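Local structure of tyrosine specific protein phosphatase (Trypanosoma cruzi, 4AZ1) at residues I82-A92 / I237-R248. The protein probably removes phosphate from phosphotyrosine residues of proteins, as other members of the protein tyrosine phosphatase family do. Sequence-based numbering, arbitrary orientation.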
loop_
_atom_site.group_PDB
_atom_site.type_symbol
_atom_site.label_atom_id
_atom_site.label_comp_id
_atom_site.label_asym_id
_atom_site.label_seq_id
_atom_site.Cartn_x
_atom_site.Cartn_y
_atom_site.Cartn_z
ATOM N N ILE A 82 -16.507 -14.608 7.955
ATOM C CA ILE A 82 -17.691 -14.808 8.776
ATOM C C ILE A 82 -18.696 -15.699 8.065
ATOM O O ILE A 82 -19.181 -15.354 6.989
ATOM C CB ILE A 82 -18.361 -13.486 9.149
ATOM C CG1 ILE A 82 -17.314 -12.486 9.666
ATOM C CG2 ILE A 82 -19.462 -13.741 10.199
ATOM C CD1 ILE A 82 -16.717 -12.856 11.012
ATOM N N ASP A 83 -19.016 -16.837 8.675
ATOM C CA ASP A 83 -19.957 -17.785 8.090
ATOM C C ASP A 83 -21.075 -18.059 9.096
ATOM O O ASP A 83 -20.821 -18.556 10.196
ATOM C CB ASP A 83 -19.226 -19.087 7.725
ATOM C CG ASP A 83 -20.147 -20.145 7.102
ATOM O OD1 ASP A 83 -21.028 -19.803 6.274
ATOM O OD2 ASP A 83 -19.971 -21.337 7.435
ATOM N N LEU A 84 -22.307 -17.718 8.729
ATOM C CA LEU A 84 -23.455 -17.953 9.608
ATOM C C LEU A 84 -24.488 -18.905 8.995
ATOM O O LEU A 84 -25.662 -18.848 9.363
ATOM C CB LEU A 84 -24.129 -16.626 9.963
ATOM C CG LEU A 84 -23.245 -15.595 10.672
ATOM C CD1 LEU A 84 -23.692 -14.167 10.379
ATOM C CD2 LEU A 84 -23.232 -15.849 12.172
ATOM N N ASP A 85 -24.056 -19.766 8.072
ATOM C CA ASP A 85 -24.959 -20.727 7.419
ATOM C C ASP A 85 -26.027 -19.984 6.625
ATOM O O ASP A 85 -27.205 -20.338 6.652
ATOM C CB ASP A 85 -25.633 -21.661 8.442
ATOM C CG ASP A 85 -24.647 -22.562 9.162
ATOM O OD1 ASP A 85 -23.715 -23.070 8.503
ATOM O OD2 ASP A 85 -24.814 -22.768 10.386
ATOM N N LEU A 86 -25.607 -18.933 5.934
ATOM C CA LEU A 86 -26.518 -18.113 5.149
ATOM C C LEU A 86 -26.011 -18.102 3.711
ATOM O O LEU A 86 -24.940 -18.658 3.441
ATOM C CB LEU A 86 -26.581 -16.708 5.736
ATOM C CG LEU A 86 -27.111 -16.660 7.168
ATOM C CD1 LEU A 86 -27.071 -15.235 7.657
ATOM C CD2 LEU A 86 -28.517 -17.221 7.255
ATOM N N PRO A 87 -26.796 -17.528 2.775
ATOM C CA PRO A 87 -26.349 -17.573 1.376
ATOM C C PRO A 87 -25.034 -16.846 1.155
ATOM O O PRO A 87 -24.256 -17.246 0.291
ATOM C CB PRO A 87 -27.485 -16.866 0.636
ATOM C CG PRO A 87 -28.698 -17.255 1.419
ATOM C CD PRO A 87 -28.224 -17.154 2.867
ATOM N N HIS A 88 -24.789 -15.795 1.927
ATOM C CA HIS A 88 -23.528 -15.071 1.807
ATOM C C HIS A 88 -22.615 -15.270 3.011
ATOM O O HIS A 88 -23.072 -15.310 4.165
ATOM C CB HIS A 88 -23.766 -13.568 1.578
ATOM C CG HIS A 88 -24.355 -13.254 0.242
ATOM N ND1 HIS A 88 -25.716 -13.238 0.013
ATOM C CD2 HIS A 88 -23.770 -12.971 -0.948
ATOM C CE1 HIS A 88 -25.941 -12.946 -1.255
ATOM N NE2 HIS A 88 -24.777 -12.776 -1.859
ATOM N N LYS A 89 -21.323 -15.402 2.721
ATOM C CA LYS A 89 -20.277 -15.320 3.729
ATOM C C LYS A 89 -19.684 -13.934 3.605
ATOM O O LYS A 89 -19.871 -13.253 2.585
ATOM C CB LYS A 89 -19.172 -16.348 3.469
ATOM C CG LYS A 89 -19.631 -17.789 3.442
ATOM C CD LYS A 89 -18.434 -18.723 3.583
ATOM C CE LYS A 89 -18.853 -20.188 3.490
ATOM N NZ LYS A 89 -17.757 -21.119 3.911
ATOM N N PHE A 90 -18.957 -13.516 4.635
ATOM C CA PHE A 90 -18.421 -12.173 4.662
ATOM C C PHE A 90 -16.964 -12.213 5.068
ATOM O O PHE A 90 -16.527 -13.147 5.745
ATOM C CB PHE A 90 -19.237 -11.328 5.639
ATOM C CG PHE A 90 -20.656 -11.131 5.198
ATOM C CD1 PHE A 90 -21.642 -12.060 5.535
ATOM C CD2 PHE A 90 -21.002 -10.040 4.401
ATOM C CE1 PHE A 90 -22.956 -11.887 5.104
ATOM C CE2 PHE A 90 -22.314 -9.859 3.965
ATOM C CZ PHE A 90 -23.294 -10.786 4.318
ATOM N N VAL A 91 -16.208 -11.218 4.624
ATOM C CA VAL A 91 -14.893 -10.978 5.190
ATOM C C VAL A 91 -14.978 -9.692 5.992
ATOM O O VAL A 91 -15.119 -8.598 5.431
ATOM C CB VAL A 91 -13.799 -10.881 4.107
ATOM C CG1 VAL A 91 -12.463 -10.573 4.748
ATOM C CG2 VAL A 91 -13.708 -12.197 3.332
ATOM N N ALA A 92 -14.937 -9.826 7.314
ATOM C CA ALA A 92 -14.943 -8.651 8.179
ATOM C C ALA A 92 -13.489 -8.270 8.420
ATOM O O ALA A 92 -12.712 -9.084 8.915
ATOM C CB ALA A 92 -15.653 -8.953 9.513
ATOM N N ILE A 237 -23.258 -6.943 9.190
ATOM C CA ILE A 237 -23.304 -8.385 8.977
ATOM C C ILE A 237 -24.390 -9.005 9.875
ATOM O O ILE A 237 -25.130 -9.892 9.442
ATOM C CB ILE A 237 -21.918 -9.042 9.202
ATOM C CG1 ILE A 237 -20.917 -8.518 8.164
ATOM C CG2 ILE A 237 -22.018 -10.558 9.087
ATOM C CD1 ILE A 237 -19.444 -8.832 8.472
ATOM N N GLY A 238 -24.523 -8.492 11.095
ATOM C CA GLY A 238 -25.550 -8.978 12.010
ATOM C C GLY A 238 -26.963 -8.699 11.518
ATOM O O GLY A 238 -27.859 -9.553 11.611
ATOM N N ALA A 239 -27.169 -7.495 10.996
ATOM C CA ALA A 239 -28.471 -7.118 10.459
ATOM C C ALA A 239 -28.816 -7.992 9.257
ATOM O O ALA A 239 -29.964 -8.432 9.115
ATOM C CB ALA A 239 -28.497 -5.633 10.076
ATOM N N TYR A 240 -27.833 -8.226 8.387
ATOM C CA TYR A 240 -28.028 -9.125 7.246
ATOM C C TYR A 240 -28.506 -10.485 7.743
ATOM O O TYR A 240 -29.495 -11.032 7.244
ATOM C CB TYR A 240 -26.738 -9.316 6.444
ATOM C CG TYR A 240 -26.836 -10.469 5.455
ATOM C CD1 TYR A 240 -27.445 -10.298 4.213
ATOM C CD2 TYR A 240 -26.332 -11.738 5.766
ATOM C CE1 TYR A 240 -27.561 -11.365 3.302
ATOM C CE2 TYR A 240 -26.442 -12.806 4.862
ATOM C CZ TYR A 240 -27.054 -12.607 3.632
ATOM O OH TYR A 240 -27.156 -13.652 2.740
ATOM N N ALA A 241 -27.774 -11.040 8.707
ATOM C CA ALA A 241 -28.116 -12.355 9.251
ATOM C C ALA A 241 -29.505 -12.336 9.861
ATOM O O ALA A 241 -30.355 -13.156 9.517
ATOM C CB ALA A 241 -27.096 -12.787 10.279
ATOM N N ALA A 242 -29.736 -11.390 10.766
ATOM C CA ALA A 242 -31.026 -11.306 11.427
ATOM C C ALA A 242 -32.171 -11.174 10.427
ATOM O O ALA A 242 -33.219 -11.808 10.595
ATOM C CB ALA A 242 -31.046 -10.159 12.451
ATOM N N LEU A 243 -31.976 -10.374 9.379
ATOM C CA LEU A 243 -33.038 -10.173 8.392
ATOM C C LEU A 243 -33.265 -11.399 7.516
ATOM O O LEU A 243 -34.380 -11.631 7.052
ATOM C CB LEU A 243 -32.784 -8.929 7.530
ATOM C CG LEU A 243 -33.065 -7.605 8.249
ATOM C CD1 LEU A 243 -32.364 -6.439 7.569
ATOM C CD2 LEU A 243 -34.563 -7.354 8.316
ATOM N N THR A 244 -32.212 -12.179 7.294
ATOM C CA THR A 244 -32.345 -13.429 6.546
ATOM C C THR A 244 -33.199 -14.407 7.349
ATOM O O THR A 244 -34.057 -15.094 6.791
ATOM C CB THR A 244 -30.977 -14.060 6.229
ATOM O OG1 THR A 244 -30.183 -13.145 5.457
ATOM C CG2 THR A 244 -31.160 -15.353 5.444
ATOM N N HIS A 245 -32.985 -14.465 8.661
ATOM C CA HIS A 245 -33.847 -15.298 9.509
ATOM C C HIS A 245 -35.306 -14.863 9.421
ATOM O O HIS A 245 -36.214 -15.700 9.353
ATOM C CB HIS A 245 -33.356 -15.289 10.962
ATOM C CG HIS A 245 -32.146 -16.139 11.175
ATOM N ND1 HIS A 245 -32.210 -17.515 11.248
ATOM C CD2 HIS A 245 -30.836 -15.816 11.284
ATOM C CE1 HIS A 245 -30.994 -18.000 11.412
ATOM N NE2 HIS A 245 -30.141 -16.989 11.443
ATOM N N LEU A 246 -35.520 -13.549 9.406
ATOM C CA LEU A 246 -36.862 -12.985 9.298
ATOM C C LEU A 246 -37.510 -13.441 7.995
ATOM O O LEU A 246 -38.658 -13.887 7.982
ATOM C CB LEU A 246 -36.781 -11.451 9.360
ATOM C CG LEU A 246 -38.074 -10.620 9.359
ATOM C CD1 LEU A 246 -37.853 -9.293 10.072
ATOM C CD2 LEU A 246 -38.584 -10.361 7.946
ATOM N N GLU A 247 -36.759 -13.325 6.904
ATOM C CA GLU A 247 -37.254 -13.672 5.570
ATOM C C GLU A 247 -37.538 -15.165 5.359
ATOM O O GLU A 247 -38.343 -15.524 4.497
ATOM C CB GLU A 247 -36.272 -13.168 4.501
ATOM C CG GLU A 247 -36.363 -11.672 4.236
ATOM C CD GLU A 247 -35.261 -11.165 3.310
ATOM O OE1 GLU A 247 -34.213 -11.842 3.183
ATOM O OE2 GLU A 247 -35.444 -10.083 2.705
ATOM N N ARG A 248 -36.869 -16.029 6.121
ATOM C CA ARG A 248 -37.099 -17.466 6.001
ATOM C C ARG A 248 -37.846 -18.031 7.220
ATOM O O ARG A 248 -37.863 -19.248 7.454
ATOM C CB ARG A 248 -35.806 -18.242 5.675
ATOM C CG ARG A 248 -34.672 -18.065 6.656
ATOM C CD ARG A 248 -33.431 -18.876 6.291
ATOM N NE ARG A 248 -32.984 -18.720 4.905
ATOM C CZ ARG A 248 -31.826 -19.187 4.439
ATOM N NH1 ARG A 248 -30.994 -19.818 5.256
ATOM N NH2 ARG A 248 -31.485 -19.019 3.163
HETATM O O HOH W 1 -27.610 -17.367 11.123
#
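In the protein tyrosine phosphatase fold, helix 232-247, which starts at the end of the family's signature CX5R phosphate-binding loop, packs against one end of the central mixed sheet; here it meets the hairpin of strands 79-82 and 90-93, with an aromatic cluster of Tyr240, Phe90 and His88 at the heart of the contact. The case illustrates how one tyrosine can serve a contact with both ring and hydroxyl. With its CG anti to the backbone N (chi1 167°), Tyr240 projects from the helix into the bend at Pro87 and His88. Its hydroxyl is hydrogen-bonded to His88 ND1 at 3.1 Å, nearly in the imidazole plane, and accepts a more bent bond from His88 N at 3.3 Å. His88 NE2 donates to Ser216 O, which fixes the ring's rotation; a neutral imidazole would then probably take the hydroxyl proton at ND1. Phe90 turns its edge to one face of the phenol in an edge-to-face pair, planes at 68°, while Thr244 OG1, bonded to Tyr240 O, lies over the opposite face. One face of Phe90 is covered in turn by Ile237, whose CD1 continues to Ala92 CB at 3.9 Å. Farther round the loop, Leu86 splits its methyls between successive turns, CD1 on Ala241 and the phenol, CD2 on Thr244 CG2. Leu84 CD1 meets Ala241 CB at 3.7 Å; helix 255-266 covers this side, Val259 on Ala241 and Met263 on Ile237. His245 ND1 bonds to Thr250 OG1, and a water donating to Leu84 O at 3.0 Å lies 2.6 Å from His245 NE2, in the imidazole plane.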